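Local coordinates for protein lysin (Enterococcus phage IMEEF1, PDB 6IST) that probably acts as a phage endolysin, cleaving enterococcal peptidoglycan through a calcium-binding CHAP domain of the cysteine peptidase type, at residues W24-L32 / Q109-S120; Y46-D54 / I79-H90. All blocks are in the same frame, centred on the assembly; numbering follows the deposited sequence.

Interaction 1: W24-L32 / Q109-S120. With CA (calcium ion), chain E.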
loop_
_atom_site.group_PDB
_atom_site.type_symbol
_atom_site.label_atom_id
_atom_site.label_comp_id
_atom_site.label_asym_id
_atom_site.label_seq_id
_atom_site.Cartn_x
_atom_site.Cartn_y
_atom_site.Cartn_z
ATOM N N TRP C 24 0.493 9.059 -22.856
ATOM C CA TRP C 24 -0.409 9.765 -23.767
ATOM C C TRP C 24 0.067 11.156 -24.044
ATOM O O TRP C 24 0.408 11.852 -23.102
ATOM C CB TRP C 24 -1.756 9.931 -23.129
ATOM C CG TRP C 24 -2.512 8.694 -23.036
ATOM C CD1 TRP C 24 -2.449 7.759 -22.042
ATOM C CD2 TRP C 24 -3.512 8.239 -23.964
ATOM N NE1 TRP C 24 -3.308 6.711 -22.326
ATOM C CE2 TRP C 24 -3.997 7.003 -23.472
ATOM C CE3 TRP C 24 -4.022 8.745 -25.162
ATOM C CZ2 TRP C 24 -4.967 6.266 -24.134
ATOM C CZ3 TRP C 24 -5.030 8.017 -25.820
ATOM C CH2 TRP C 24 -5.469 6.775 -25.295
ATOM N N TYR C 25 0.080 11.534 -25.311
ATOM C CA TYR C 25 0.263 12.899 -25.783
ATOM C C TYR C 25 1.589 13.537 -25.369
ATOM O O TYR C 25 1.658 14.764 -25.145
ATOM C CB TYR C 25 -0.865 13.766 -25.371
ATOM C CG TYR C 25 -2.199 13.262 -25.802
ATOM C CD1 TYR C 25 -2.492 13.060 -27.160
ATOM C CD2 TYR C 25 -3.186 13.007 -24.854
ATOM C CE1 TYR C 25 -3.745 12.575 -27.555
ATOM C CE2 TYR C 25 -4.441 12.547 -25.247
ATOM C CZ TYR C 25 -4.709 12.358 -26.592
ATOM O OH TYR C 25 -5.963 11.921 -26.945
ATOM N N GLY C 26 2.766 12.740 -25.186
ATOM C CA GLY C 26 4.117 13.097 -24.725
ATOM C C GLY C 26 4.109 13.844 -23.403
ATOM O O GLY C 26 3.539 13.380 -22.391
ATOM N N THR C 27 4.750 15.009 -23.383
ATOM C CA THR C 27 5.077 15.633 -22.088
ATOM C C THR C 27 4.113 16.782 -21.805
ATOM O O THR C 27 4.374 17.906 -22.066
ATOM C CB THR C 27 6.554 16.026 -22.100
ATOM O OG1 THR C 27 6.770 17.018 -23.118
ATOM C CG2 THR C 27 7.439 14.752 -22.360
ATOM N N GLN C 28 2.891 16.458 -21.339
ATOM C CA GLN C 28 1.892 17.424 -20.988
ATOM C C GLN C 28 2.137 18.051 -19.615
ATOM O O GLN C 28 3.023 17.583 -18.873
ATOM C CB GLN C 28 0.544 16.755 -21.014
ATOM C CG GLN C 28 0.199 16.212 -22.420
ATOM C CD GLN C 28 -0.110 17.310 -23.420
ATOM O OE1 GLN C 28 -0.794 18.306 -23.114
ATOM N NE2 GLN C 28 0.361 17.140 -24.645
ATOM N N CYS C 29 1.342 19.043 -19.269
ATOM C CA CYS C 29 1.549 19.715 -17.962
ATOM C C CYS C 29 1.346 18.811 -16.762
ATOM O O CYS C 29 2.201 18.763 -15.819
ATOM C CB CYS C 29 0.778 20.967 -17.869
ATOM S SG CYS C 29 -1.022 20.770 -17.631
ATOM N N MET C 30 0.276 18.018 -16.805
ATOM C CA MET C 30 0.016 17.122 -15.673
ATOM C C MET C 30 1.098 16.045 -15.488
ATOM O O MET C 30 1.330 15.576 -14.360
ATOM C CB MET C 30 -1.417 16.541 -15.833
ATOM C CG MET C 30 -2.140 15.966 -14.610
ATOM S SD MET C 30 -2.075 16.788 -13.009
ATOM C CE MET C 30 -3.403 15.891 -12.106
ATOM N N ASP C 31 1.740 15.595 -16.584
ATOM C CA ASP C 31 2.825 14.672 -16.513
ATOM C C ASP C 31 3.914 15.093 -15.534
ATOM O O ASP C 31 4.444 14.255 -14.865
ATOM C CB ASP C 31 3.453 14.398 -17.870
ATOM C CG ASP C 31 2.552 13.567 -18.767
ATOM O OD1 ASP C 31 2.253 12.402 -18.428
ATOM O OD2 ASP C 31 2.157 14.076 -19.824
ATOM N N LEU C 32 4.269 16.382 -15.509
ATOM C CA LEU C 32 5.304 16.819 -14.601
ATOM C C LEU C 32 4.867 16.710 -13.156
ATOM O O LEU C 32 5.582 16.157 -12.304
ATOM C CB LEU C 32 5.645 18.300 -14.861
ATOM C CG LEU C 32 6.711 18.875 -13.923
ATOM C CD1 LEU C 32 7.930 17.998 -14.040
ATOM C CD2 LEU C 32 7.048 20.282 -14.356
ATOM N N GLN C 109 5.543 21.991 -17.852
ATOM C CA GLN C 109 5.552 21.472 -19.229
ATOM C C GLN C 109 4.414 21.963 -19.984
ATOM O O GLN C 109 3.351 22.230 -19.407
ATOM C CB GLN C 109 5.535 19.939 -19.246
ATOM C CG GLN C 109 6.795 19.373 -18.685
ATOM C CD GLN C 109 6.917 17.872 -18.692
ATOM O OE1 GLN C 109 8.038 17.381 -18.607
ATOM N NE2 GLN C 109 5.806 17.134 -18.707
ATOM N N ASN C 110 4.625 22.097 -21.291
ATOM C CA ASN C 110 3.559 22.456 -22.211
ATOM C C ASN C 110 2.999 23.829 -22.042
ATOM O O ASN C 110 1.798 24.096 -22.331
ATOM C CB ASN C 110 2.443 21.407 -22.218
ATOM C CG ASN C 110 1.811 21.269 -23.599
ATOM O OD1 ASN C 110 2.444 21.512 -24.600
ATOM N ND2 ASN C 110 0.563 20.925 -23.634
ATOM N N TRP C 111 3.864 24.747 -21.625
ATOM C CA TRP C 111 3.514 26.156 -21.491
ATOM C C TRP C 111 4.117 26.887 -22.669
ATOM O O TRP C 111 3.378 27.542 -23.418
ATOM C CB TRP C 111 3.977 26.777 -20.160
ATOM C CG TRP C 111 3.682 28.253 -20.052
ATOM C CD1 TRP C 111 4.531 29.292 -20.373
ATOM C CD2 TRP C 111 2.450 28.837 -19.715
ATOM N NE1 TRP C 111 3.905 30.466 -20.202
ATOM C CE2 TRP C 111 2.631 30.234 -19.746
ATOM C CE3 TRP C 111 1.231 28.325 -19.256
ATOM C CZ2 TRP C 111 1.628 31.123 -19.428
ATOM C CZ3 TRP C 111 0.243 29.189 -18.947
ATOM C CH2 TRP C 111 0.437 30.602 -19.019
ATOM N N ILE C 112 5.432 26.829 -22.790
ATOM C CA ILE C 112 6.140 27.357 -23.960
ATOM C C ILE C 112 6.025 26.377 -25.126
ATOM O O ILE C 112 6.269 25.157 -24.958
ATOM C CB ILE C 112 7.609 27.571 -23.622
ATOM C CG1 ILE C 112 7.689 28.800 -22.732
ATOM C CG2 ILE C 112 8.443 27.818 -24.889
ATOM C CD1 ILE C 112 8.964 28.822 -21.923
ATOM N N ASN C 113 5.639 26.882 -26.287
ATOM C CA ASN C 113 5.476 26.022 -27.513
ATOM C C ASN C 113 4.589 24.844 -27.181
ATOM O O ASN C 113 4.934 23.722 -27.391
ATOM C CB ASN C 113 6.803 25.570 -28.064
ATOM C CG ASN C 113 7.635 26.696 -28.613
ATOM O OD1 ASN C 113 7.111 27.707 -29.153
ATOM N ND2 ASN C 113 8.983 26.538 -28.516
ATOM N N PRO C 114 3.372 25.142 -26.764
ATOM C CA PRO C 114 2.490 24.025 -26.392
ATOM C C PRO C 114 2.056 23.200 -27.551
ATOM O O PRO C 114 2.003 23.691 -28.695
ATOM C CB PRO C 114 1.293 24.712 -25.792
ATOM C CG PRO C 114 1.284 26.087 -26.427
ATOM C CD PRO C 114 2.730 26.418 -26.595
ATOM N N SER C 115 1.795 21.928 -27.276
ATOM C CA SER C 115 1.428 20.996 -28.319
ATOM C C SER C 115 0.424 20.040 -27.781
ATOM O O SER C 115 0.687 19.377 -26.797
ATOM C CB SER C 115 2.629 20.213 -28.864
ATOM O OG SER C 115 2.163 19.124 -29.688
ATOM N N LEU C 116 -0.717 19.933 -28.468
ATOM C CA LEU C 116 -1.721 18.934 -28.129
ATOM C C LEU C 116 -1.247 17.483 -28.331
ATOM O O LEU C 116 -1.665 16.588 -27.575
ATOM C CB LEU C 116 -2.986 19.153 -28.978
ATOM C CG LEU C 116 -3.736 20.499 -28.895
ATOM C CD1 LEU C 116 -4.760 20.545 -30.048
ATOM C CD2 LEU C 116 -4.450 20.720 -27.585
ATOM N N GLU C 117 -0.344 17.253 -29.277
ATOM C CA GLU C 117 0.054 15.917 -29.682
ATOM C C GLU C 117 1.229 15.394 -28.850
ATOM O O GLU C 117 1.245 14.265 -28.487
ATOM C CB GLU C 117 0.494 15.895 -31.175
ATOM C CG GLU C 117 -0.515 16.478 -32.182
ATOM C CD GLU C 117 -0.625 18.033 -32.178
ATOM O OE1 GLU C 117 -1.601 18.579 -32.750
ATOM O OE2 GLU C 117 0.243 18.730 -31.591
ATOM N N VAL C 118 2.244 16.230 -28.618
ATOM C CA VAL C 118 3.497 15.785 -27.976
ATOM C C VAL C 118 3.932 16.606 -26.746
ATOM O O VAL C 118 4.894 16.235 -26.103
ATOM C CB VAL C 118 4.644 15.713 -29.010
ATOM C CG1 VAL C 118 4.247 14.771 -30.162
ATOM C CG2 VAL C 118 5.018 17.070 -29.557
ATOM N N GLY C 119 3.165 17.623 -26.409
ATOM C CA GLY C 119 3.447 18.509 -25.281
ATOM C C GLY C 119 4.786 19.115 -25.595
ATOM O O GLY C 119 5.100 19.425 -26.731
ATOM N N SER C 120 5.442 19.783 -24.309
ATOM C CA SER C 120 6.709 20.378 -24.695
ATOM C C SER C 120 7.518 20.258 -23.465
ATOM O O SER C 120 6.955 20.056 -22.408
ATOM C CB SER C 120 6.456 21.874 -25.023
ATOM O OG SER C 120 6.055 22.682 -23.938
HETATM CA CA CA E . 1.869 12.162 -21.388
HETATM O O HOH W 1 3.759 21.107 -15.761
HETATM O O HOH W 2 -0.601 20.266 -21.023
#

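Interaction 2: Y46-D54 / I79-H90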
loop_
_atom_site.group_PDB
_atom_site.type_symbol
_atom_site.label_atom_id
_atom_site.label_comp_id
_atom_site.label_asym_id
_atom_site.label_seq_id
_atom_site.Cartn_x
_atom_site.Cartn_y
_atom_site.Cartn_z
ATOM N N TYR C 46 -4.879 12.238 -9.984
ATOM C CA TYR C 46 -5.776 11.691 -10.973
ATOM C C TYR C 46 -6.245 12.768 -11.946
ATOM O O TYR C 46 -6.351 13.935 -11.623
ATOM C CB TYR C 46 -6.951 11.092 -10.212
ATOM C CG TYR C 46 -7.989 10.605 -11.114
ATOM C CD1 TYR C 46 -7.853 9.352 -11.738
ATOM C CD2 TYR C 46 -9.117 11.377 -11.382
ATOM C CE1 TYR C 46 -8.839 8.883 -12.599
ATOM C CE2 TYR C 46 -10.090 10.917 -12.266
ATOM C CZ TYR C 46 -9.945 9.672 -12.844
ATOM O OH TYR C 46 -10.913 9.216 -13.690
ATOM N N GLY C 47 -6.468 12.399 -13.193
ATOM C CA GLY C 47 -7.164 13.273 -14.117
ATOM C C GLY C 47 -6.312 14.307 -14.808
ATOM O O GLY C 47 -5.109 14.206 -14.886
ATOM N N ASN C 48 -6.974 15.265 -15.403
ATOM C CA ASN C 48 -6.315 16.427 -16.014
ATOM C C ASN C 48 -5.976 17.387 -14.901
ATOM O O ASN C 48 -6.392 17.186 -13.779
ATOM C CB ASN C 48 -7.269 17.104 -16.972
ATOM C CG ASN C 48 -7.477 16.295 -18.213
ATOM O OD1 ASN C 48 -6.589 15.612 -18.624
ATOM N ND2 ASN C 48 -8.653 16.420 -18.845
ATOM N N ALA C 49 -5.257 18.446 -15.234
ATOM C CA ALA C 49 -4.898 19.440 -14.263
ATOM C C ALA C 49 -6.035 20.006 -13.470
ATOM O O ALA C 49 -5.918 20.259 -12.289
ATOM C CB ALA C 49 -4.119 20.550 -14.982
ATOM N N ILE C 50 -7.180 20.269 -14.112
ATOM C CA ILE C 50 -8.286 20.864 -13.482
ATOM C C ILE C 50 -8.863 20.022 -12.356
ATOM O O ILE C 50 -9.467 20.553 -11.445
ATOM C CB ILE C 50 -9.406 21.161 -14.525
ATOM C CG1 ILE C 50 -10.524 22.043 -13.954
ATOM C CG2 ILE C 50 -9.977 19.876 -15.166
ATOM C CD1 ILE C 50 -9.969 23.397 -13.542
ATOM N N ALA C 51 -8.714 18.700 -12.450
ATOM C CA ALA C 51 -9.119 17.801 -11.374
ATOM C C ALA C 51 -8.308 17.998 -10.106
ATOM O O ALA C 51 -8.777 17.640 -9.021
ATOM C CB ALA C 51 -9.038 16.358 -11.774
ATOM N N LEU C 52 -7.121 18.612 -10.181
ATOM C CA LEU C 52 -6.483 19.017 -8.898
ATOM C C LEU C 52 -7.310 19.979 -7.974
ATOM O O LEU C 52 -7.032 20.144 -6.771
ATOM C CB LEU C 52 -5.128 19.649 -9.227
ATOM C CG LEU C 52 -4.067 18.738 -9.839
ATOM C CD1 LEU C 52 -2.909 19.544 -10.405
ATOM C CD2 LEU C 52 -3.555 17.662 -8.870
ATOM N N VAL C 53 -8.288 20.682 -8.502
ATOM C CA VAL C 53 -9.092 21.631 -7.720
ATOM C C VAL C 53 -9.853 20.869 -6.658
ATOM O O VAL C 53 -10.002 21.320 -5.550
ATOM C CB VAL C 53 -10.076 22.415 -8.627
ATOM C CG1 VAL C 53 -11.150 23.124 -7.823
ATOM C CG2 VAL C 53 -9.338 23.435 -9.410
ATOM N N ASP C 54 -10.346 19.696 -6.985
ATOM C CA ASP C 54 -11.229 19.090 -5.993
ATOM C C ASP C 54 -11.050 17.586 -5.726
ATOM O O ASP C 54 -11.749 17.040 -4.895
ATOM C CB ASP C 54 -12.657 19.359 -6.482
ATOM C CG ASP C 54 -12.983 18.562 -7.725
ATOM O OD1 ASP C 54 -14.192 18.271 -7.910
ATOM O OD2 ASP C 54 -12.057 18.240 -8.513
ATOM N N ILE C 79 -1.984 25.349 -9.618
ATOM C CA ILE C 79 -3.185 25.014 -10.331
ATOM C C ILE C 79 -3.786 26.228 -11.023
ATOM O O ILE C 79 -4.161 27.212 -10.364
ATOM C CB ILE C 79 -4.219 24.432 -9.347
ATOM C CG1 ILE C 79 -3.645 23.380 -8.383
ATOM C CG2 ILE C 79 -5.402 23.871 -10.150
ATOM C CD1 ILE C 79 -4.607 23.080 -7.266
ATOM N N TRP C 80 -3.957 26.136 -12.345
ATOM C CA TRP C 80 -4.698 27.087 -13.120
ATOM C C TRP C 80 -6.017 26.487 -13.399
ATOM O O TRP C 80 -6.071 25.332 -13.936
ATOM C CB TRP C 80 -4.029 27.352 -14.395
ATOM C CG TRP C 80 -2.832 28.232 -14.402
ATOM C CD1 TRP C 80 -2.788 29.563 -14.801
ATOM C CD2 TRP C 80 -1.480 27.895 -14.023
ATOM N NE1 TRP C 80 -1.492 30.031 -14.713
ATOM C CE2 TRP C 80 -0.684 29.057 -14.211
ATOM C CE3 TRP C 80 -0.889 26.781 -13.516
ATOM C CZ2 TRP C 80 0.695 29.050 -13.915
ATOM C CZ3 TRP C 80 0.503 26.742 -13.277
ATOM C CH2 TRP C 80 1.247 27.905 -13.461
ATOM N N GLY C 81 -7.067 27.223 -13.063
ATOM C CA GLY C 81 -8.437 26.668 -13.279
ATOM C C GLY C 81 -9.518 27.647 -13.650
ATOM O O GLY C 81 -10.697 27.280 -13.549
ATOM N N LEU C 82 -9.172 28.881 -13.997
ATOM C CA LEU C 82 -10.145 29.960 -14.217
ATOM C C LEU C 82 -10.056 30.439 -15.605
ATOM O O LEU C 82 -8.993 30.421 -16.212
ATOM C CB LEU C 82 -9.917 31.139 -13.285
ATOM C CG LEU C 82 -10.044 30.677 -11.814
ATOM C CD1 LEU C 82 -9.571 31.809 -10.897
ATOM C CD2 LEU C 82 -11.448 30.266 -11.494
ATOM N N GLY C 83 -11.177 30.877 -16.164
ATOM C CA GLY C 83 -11.119 31.445 -17.514
ATOM C C GLY C 83 -10.899 30.356 -18.557
ATOM O O GLY C 83 -11.559 29.292 -18.512
ATOM N N TYR C 84 -9.952 30.583 -19.480
ATOM C CA TYR C 84 -9.518 29.527 -20.444
ATOM C C TYR C 84 -9.125 28.197 -19.803
ATOM O O TYR C 84 -9.291 27.148 -20.380
ATOM C CB TYR C 84 -8.290 29.962 -21.272
ATOM C CG TYR C 84 -8.596 31.009 -22.300
ATOM C CD1 TYR C 84 -9.469 30.744 -23.362
ATOM C CD2 TYR C 84 -8.029 32.279 -22.218
ATOM C CE1 TYR C 84 -9.771 31.722 -24.302
ATOM C CE2 TYR C 84 -8.327 33.265 -23.144
ATOM C CZ TYR C 84 -9.184 32.986 -24.194
ATOM O OH TYR C 84 -9.434 33.983 -25.130
ATOM N N TYR C 85 -8.603 28.226 -18.595
ATOM C CA TYR C 85 -8.089 27.077 -17.966
ATOM C C TYR C 85 -9.180 26.263 -17.285
ATOM O O TYR C 85 -8.890 25.240 -16.703
ATOM C CB TYR C 85 -7.064 27.533 -16.918
ATOM C CG TYR C 85 -5.937 28.292 -17.549
ATOM C CD1 TYR C 85 -4.942 27.620 -18.204
ATOM C CD2 TYR C 85 -5.857 29.642 -17.451
ATOM C CE1 TYR C 85 -3.888 28.304 -18.796
ATOM C CE2 TYR C 85 -4.835 30.346 -18.051
ATOM C CZ TYR C 85 -3.848 29.671 -18.682
ATOM O OH TYR C 85 -2.798 30.372 -19.262
ATOM N N ALA C 86 -10.455 26.730 -17.324
ATOM C CA ALA C 86 -11.492 26.047 -16.567
ATOM C C ALA C 86 -11.748 24.700 -17.222
ATOM O O ALA C 86 -12.178 23.762 -16.553
ATOM C CB ALA C 86 -12.772 26.883 -16.432
ATOM N N GLN C 87 -11.489 24.566 -18.514
ATOM C CA GLN C 87 -11.800 23.299 -19.140
ATOM C C GLN C 87 -10.878 22.136 -18.768
ATOM O O GLN C 87 -11.355 21.072 -18.324
ATOM C CB GLN C 87 -11.844 23.492 -20.630
ATOM C CG GLN C 87 -12.403 22.275 -21.296
ATOM C CD GLN C 87 -12.619 22.502 -22.771
ATOM O OE1 GLN C 87 -12.080 23.448 -23.340
ATOM N NE2 GLN C 87 -13.333 21.578 -23.417
ATOM N N TYR C 88 -9.568 22.306 -19.001
ATOM C CA TYR C 88 -8.560 21.287 -18.767
ATOM C C TYR C 88 -7.568 21.583 -17.645
ATOM O O TYR C 88 -6.917 20.689 -17.154
ATOM C CB TYR C 88 -7.778 21.068 -20.017
ATOM C CG TYR C 88 -8.629 20.567 -21.154
ATOM C CD1 TYR C 88 -9.229 19.313 -21.084
ATOM C CD2 TYR C 88 -8.828 21.342 -22.282
ATOM C CE1 TYR C 88 -10.024 18.844 -22.132
ATOM C CE2 TYR C 88 -9.628 20.882 -23.346
ATOM C CZ TYR C 88 -10.210 19.637 -23.260
ATOM O OH TYR C 88 -10.989 19.169 -24.293
ATOM N N GLY C 89 -7.403 22.867 -17.350
ATOM C CA GLY C 89 -6.433 23.341 -16.383
ATOM C C GLY C 89 -5.001 23.405 -16.887
ATOM O O GLY C 89 -4.673 23.083 -18.009
ATOM N N HIS C 90 -4.143 23.886 -16.001
ATOM C CA HIS C 90 -2.705 23.801 -16.215
ATOM C C HIS C 90 -2.102 23.598 -14.854
ATOM O O HIS C 90 -2.709 23.941 -13.867
ATOM C CB HIS C 90 -2.237 25.116 -16.851
ATOM C CG HIS C 90 -0.777 25.141 -17.130
ATOM N ND1 HIS C 90 -0.142 24.267 -17.972
ATOM C CD2 HIS C 90 0.176 25.926 -16.607
ATOM C CE1 HIS C 90 1.157 24.506 -17.962
ATOM N NE2 HIS C 90 1.368 25.522 -17.129
HETATM O O HOH W 3 -11.047 18.189 -18.053
HETATM O O HOH W 4 -4.401 18.666 -17.961
#

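Interaction 1: W24-L32 / Q109-S120
Gln28 reaches into the turn 115-119 with its terminal amide. Its CB leaves the backbone pointing away from that loop, but the chain bends at CG (chi2 -71°) and swings the end back. OE1 comes to 3.0 Å from Asn110 ND2, at an angle too poor for a hydrogen bond, with the two amide planes 76° apart. NE2 spends its two hydrogens on backbone carbonyls: one bond goes to Ser115 O at 3.1 Å, the other runs nearly straight to Tyr25 O at 2.8 Å. Both acceptors lie close to the amide plane, which fixes the rotation of the group and ties the calcium loop to the turn. Gln109 grips the backbone of the same residue: its chain, extended beyond CG, carries NE2 to Gln28 O (2.8 Å), while OE1 takes Val19 N. Thr27 bridges Gly119 through its backbone, N to Val118 O at 3.0 Å, with a weak return bond from Ser120 N to Thr27 O. The calcium ion is held by Trp24 O, Gly26 O and Asp31 OD2 (2.5 Å), completed by Asp20 and Asp22, while Asp31 OD1 accepts from Ala21 N. This is a calcium-binding loop running into helix 29-41, at whose start lies Cys29, probably the CHAP nucleophile.

Interaction 2: Y46-D54 / I79-H90
Ile50 lies against the curl of backbone from Gly81 to Gly89. CG1 is anti to its own N (chi1 -169°), and chi2 of 62° then turns the chain so that CD1 comes to rest 3.6 Å from Gly81 CA. CG1 itself touches Ala86 O at 3.5 Å, and the CG2 branch faces Gln87 O, so what this side chain meets here is mostly backbone. Its N donates to Tyr88 O at 3.1 Å. Ala49 fits its methyl against the Gly89-His90 peptide, with CB 3.5 Å from His90 N. Gly89, lacking a side chain, lets the backbone of Ala49 and Ile50 come close. At the outer end Asn48 and Tyr88 run side by side, ND2 at the edge of the ring and the amide turned 78° from it. Water 3 links Asn48 ND2 to Gln87 O, and water 4 is held by Ala49 N. Deeper in, Ile79 sends its two branches to different partners: CD1 meets Leu52 CB and CG2 meets Val53 CG2, each at 4.0 Å. The helically wound backbone 49-53 packs against helix 29-41, where Ala49 touches Cys29 and Leu52 touches Met30, and against strands 77-80, 90-94 and 132-137 of the antiparallel sheet.

How the interactions relate
The two contacts lie with their centres 15 Å apart in the same CHAP domain, and interaction 2 is nested along the chain inside the loop that interaction 1 closes. They meet where helix 29-41 begins against the antiparallel sheet: Cys29 CB of interaction 1 lies 3.4 Å from His90 ND1 of interaction 2, and Trp111 CH2 is 3.3 Å from Tyr85 OH. Asp108 OD2, at the end of strand 103-108 just before segment 109-120, is hydrogen-bonded to His90 NE2. Cys29, His90 and Asp108 are placed in a way consistent with a Cys-His-Asp triad of a CHAP cysteine peptidase, with the calcium loop leading into the probable nucleophile and segment 79-90 supplying the histidine.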